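PDB 3HO7: OxyR from Porphyromonas gingivalis, which probably acts as a redox-sensitive, DNA-binding transcription factor of the LysR family, represented here by its regulatory domain. Local coordinates for residues L75-L80 with E188-V193. Numbering follows the deposited sequence.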
loop_
_atom_site.group_PDB
_atom_site.type_symbol
_atom_site.label_atom_id
_atom_site.label_comp_id
_atom_site.label_asym_id
_atom_site.label_seq_id
_atom_site.Cartn_x
_atom_site.Cartn_y
_atom_site.Cartn_z
ATOM N N LEU A 75 -15.906 13.998 18.077
ATOM C CA LEU A 75 -14.481 13.717 17.961
ATOM C C LEU A 75 -13.662 14.989 18.128
ATOM O O LEU A 75 -14.198 16.097 18.091
ATOM C CB LEU A 75 -14.161 13.087 16.603
ATOM C CG LEU A 75 -14.816 11.751 16.255
ATOM C CD1 LEU A 75 -14.215 11.203 14.967
ATOM C CD2 LEU A 75 -14.642 10.759 17.396
ATOM N N GLU A 76 -12.357 14.820 18.313
ATOM C CA GLU A 76 -11.434 15.945 18.348
ATOM C C GLU A 76 -10.035 15.458 18.002
ATOM O O GLU A 76 -9.768 14.259 18.029
ATOM C CB GLU A 76 -11.454 16.643 19.711
ATOM C CG GLU A 76 -10.724 15.907 20.822
ATOM C CD GLU A 76 -10.841 16.626 22.154
ATOM O OE1 GLU A 76 -11.899 17.243 22.406
ATOM O OE2 GLU A 76 -9.880 16.578 22.951
ATOM N N ASP A 77 -9.149 16.386 17.662
ATOM C CA ASP A 77 -7.813 16.016 17.226
ATOM C C ASP A 77 -6.773 17.064 17.598
ATOM O O ASP A 77 -7.104 18.207 17.908
ATOM C CB ASP A 77 -7.791 15.762 15.717
ATOM C CG ASP A 77 -8.504 16.848 14.935
ATOM O OD1 ASP A 77 -7.822 17.770 14.440
ATOM O OD2 ASP A 77 -9.747 16.782 14.829
ATOM N N ASP A 78 -5.510 16.657 17.555
ATOM C CA ASP A 78 -4.404 17.531 17.906
ATOM C C ASP A 78 -3.302 17.410 16.865
ATOM O O ASP A 78 -3.069 16.333 16.315
ATOM C CB ASP A 78 -3.860 17.165 19.287
ATOM C CG ASP A 78 -4.854 17.440 20.397
ATOM O OD1 ASP A 78 -5.230 18.619 20.586
ATOM O OD2 ASP A 78 -5.260 16.479 21.083
ATOM N N LEU A 79 -2.627 18.520 16.595
ATOM C CA LEU A 79 -1.562 18.536 15.606
ATOM C C LEU A 79 -0.373 17.689 16.048
ATOM O O LEU A 79 0.070 17.766 17.196
ATOM C CB LEU A 79 -1.114 19.973 15.329
ATOM C CG LEU A 79 0.011 20.159 14.308
ATOM C CD1 LEU A 79 -0.407 19.617 12.942
ATOM C CD2 LEU A 79 0.411 21.621 14.209
ATOM N N LEU A 80 0.128 16.870 15.134
ATOM C CA LEU A 80 1.344 16.110 15.380
ATOM C C LEU A 80 2.485 16.722 14.579
ATOM O O LEU A 80 3.540 17.039 15.127
ATOM C CB LEU A 80 1.151 14.639 15.011
ATOM C CG LEU A 80 0.064 13.911 15.805
ATOM C CD1 LEU A 80 -0.000 12.444 15.416
ATOM C CD2 LEU A 80 0.314 14.065 17.302
ATOM N N GLU A 188 -1.536 18.092 7.126
ATOM C CA GLU A 188 -1.333 18.049 8.565
ATOM C C GLU A 188 -1.643 16.656 9.081
ATOM O O GLU A 188 -2.729 16.126 8.847
ATOM C CB GLU A 188 -2.206 19.089 9.269
ATOM C CG GLU A 188 -3.697 18.886 9.073
ATOM C CD GLU A 188 -4.523 19.987 9.703
ATOM O OE1 GLU A 188 -4.204 20.400 10.838
ATOM O OE2 GLU A 188 -5.492 20.444 9.059
ATOM N N VAL A 189 -0.672 16.056 9.760
ATOM C CA VAL A 189 -0.867 14.763 10.392
ATOM C C VAL A 189 -1.308 15.008 11.829
ATOM O O VAL A 189 -0.628 15.704 12.579
ATOM C CB VAL A 189 0.425 13.924 10.365
ATOM C CG1 VAL A 189 0.199 12.574 11.023
ATOM C CG2 VAL A 189 0.909 13.746 8.930
ATOM N N ARG A 190 -2.455 14.451 12.201
ATOM C CA ARG A 190 -3.052 14.737 13.497
ATOM C C ARG A 190 -3.458 13.458 14.210
ATOM O O ARG A 190 -3.648 12.421 13.580
ATOM C CB ARG A 190 -4.267 15.654 13.329
ATOM C CG ARG A 190 -3.978 16.903 12.500
ATOM C CD ARG A 190 -5.202 17.799 12.370
ATOM N NE ARG A 190 -5.589 18.379 13.651
ATOM C CZ ARG A 190 -5.066 19.493 14.151
ATOM N NH1 ARG A 190 -4.131 20.149 13.478
ATOM N NH2 ARG A 190 -5.479 19.947 15.324
ATOM N N LEU A 191 -3.582 13.534 15.531
ATOM C CA LEU A 191 -4.042 12.395 16.313
ATOM C C LEU A 191 -5.466 12.654 16.778
ATOM O O LEU A 191 -5.719 13.588 17.541
ATOM C CB LEU A 191 -3.133 12.156 17.520
ATOM C CG LEU A 191 -3.173 10.732 18.087
ATOM C CD1 LEU A 191 -2.562 10.692 19.480
ATOM C CD2 LEU A 191 -4.594 10.202 18.115
ATOM N N ALA A 192 -6.397 11.830 16.312
ATOM C CA ALA A 192 -7.809 12.034 16.612
ATOM C C ALA A 192 -8.341 11.030 17.629
ATOM O O ALA A 192 -7.845 9.907 17.732
ATOM C CB ALA A 192 -8.631 11.984 15.333
ATOM N N VAL A 193 -9.293 11.466 18.436
ATOM C CA VAL A 193 -9.988 10.617 19.398
ATOM C C VAL A 193 -11.429 11.081 19.578
ATOM O O VAL A 193 -11.841 12.010 18.969
ATOM C CB VAL A 193 -9.335 10.646 20.786
ATOM C CG1 VAL A 193 -7.890 10.435 20.677
ATOM C CG2 VAL A 193 -9.556 11.946 21.445
#
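R190 reaches across from one antiparallel strand to D77 on the other. Its chain turns about the CG-CD bond (chi3 67°), which lays the guanidinium over the 75-80 backbone, with D78 C and L79 N under one face, displaced toward its rim; L79 N is 3.4 Å from R190 NH2, but both are donors and do not bond. D77 meets the guanidinium at its edge, the carboxylate turned almost perpendicular to it (89°). OD1 takes the NE hydrogen in a salt bridge modelled at 2.4 Å between D77 OD1 and R190 NE, a length too short to trust literally. At another corner, R190 NH1 gives E188 OE1 a bent, salt-bridging hydrogen bond of 2.7 Å, tilted out of the guanidinium plane, while L79 CB lies 3.5 Å from that same NH1. D77 OD2 turns to the backbone N of A70, and E188 OE2 to K69.

The backbones pair alongside: E76 and V193 exchange two hydrogen bonds, V193 N to E76 O being 2.9 Å, and D78 and L191 exchange two more. On the face carrying E76, D78, L191 and V193, E76 and V193 run side by side, and the carboxylates of E76 and D78 both form salt bridges to R203 of helix 200-211. Next along, L80 sets CD1 against L191 CB at 3.8 Å and touches L210 of the same helix.

These strands belong to the mixed sheet of the periplasmic-binding-protein-like regulatory domain, and strand 63-66 lies on the other side of 184-194. With carboxylates bound at NE and at NH1, R190 probably stays charged and offsets the repulsion between D77 and E188, tying side chains from both strands into one ionic network.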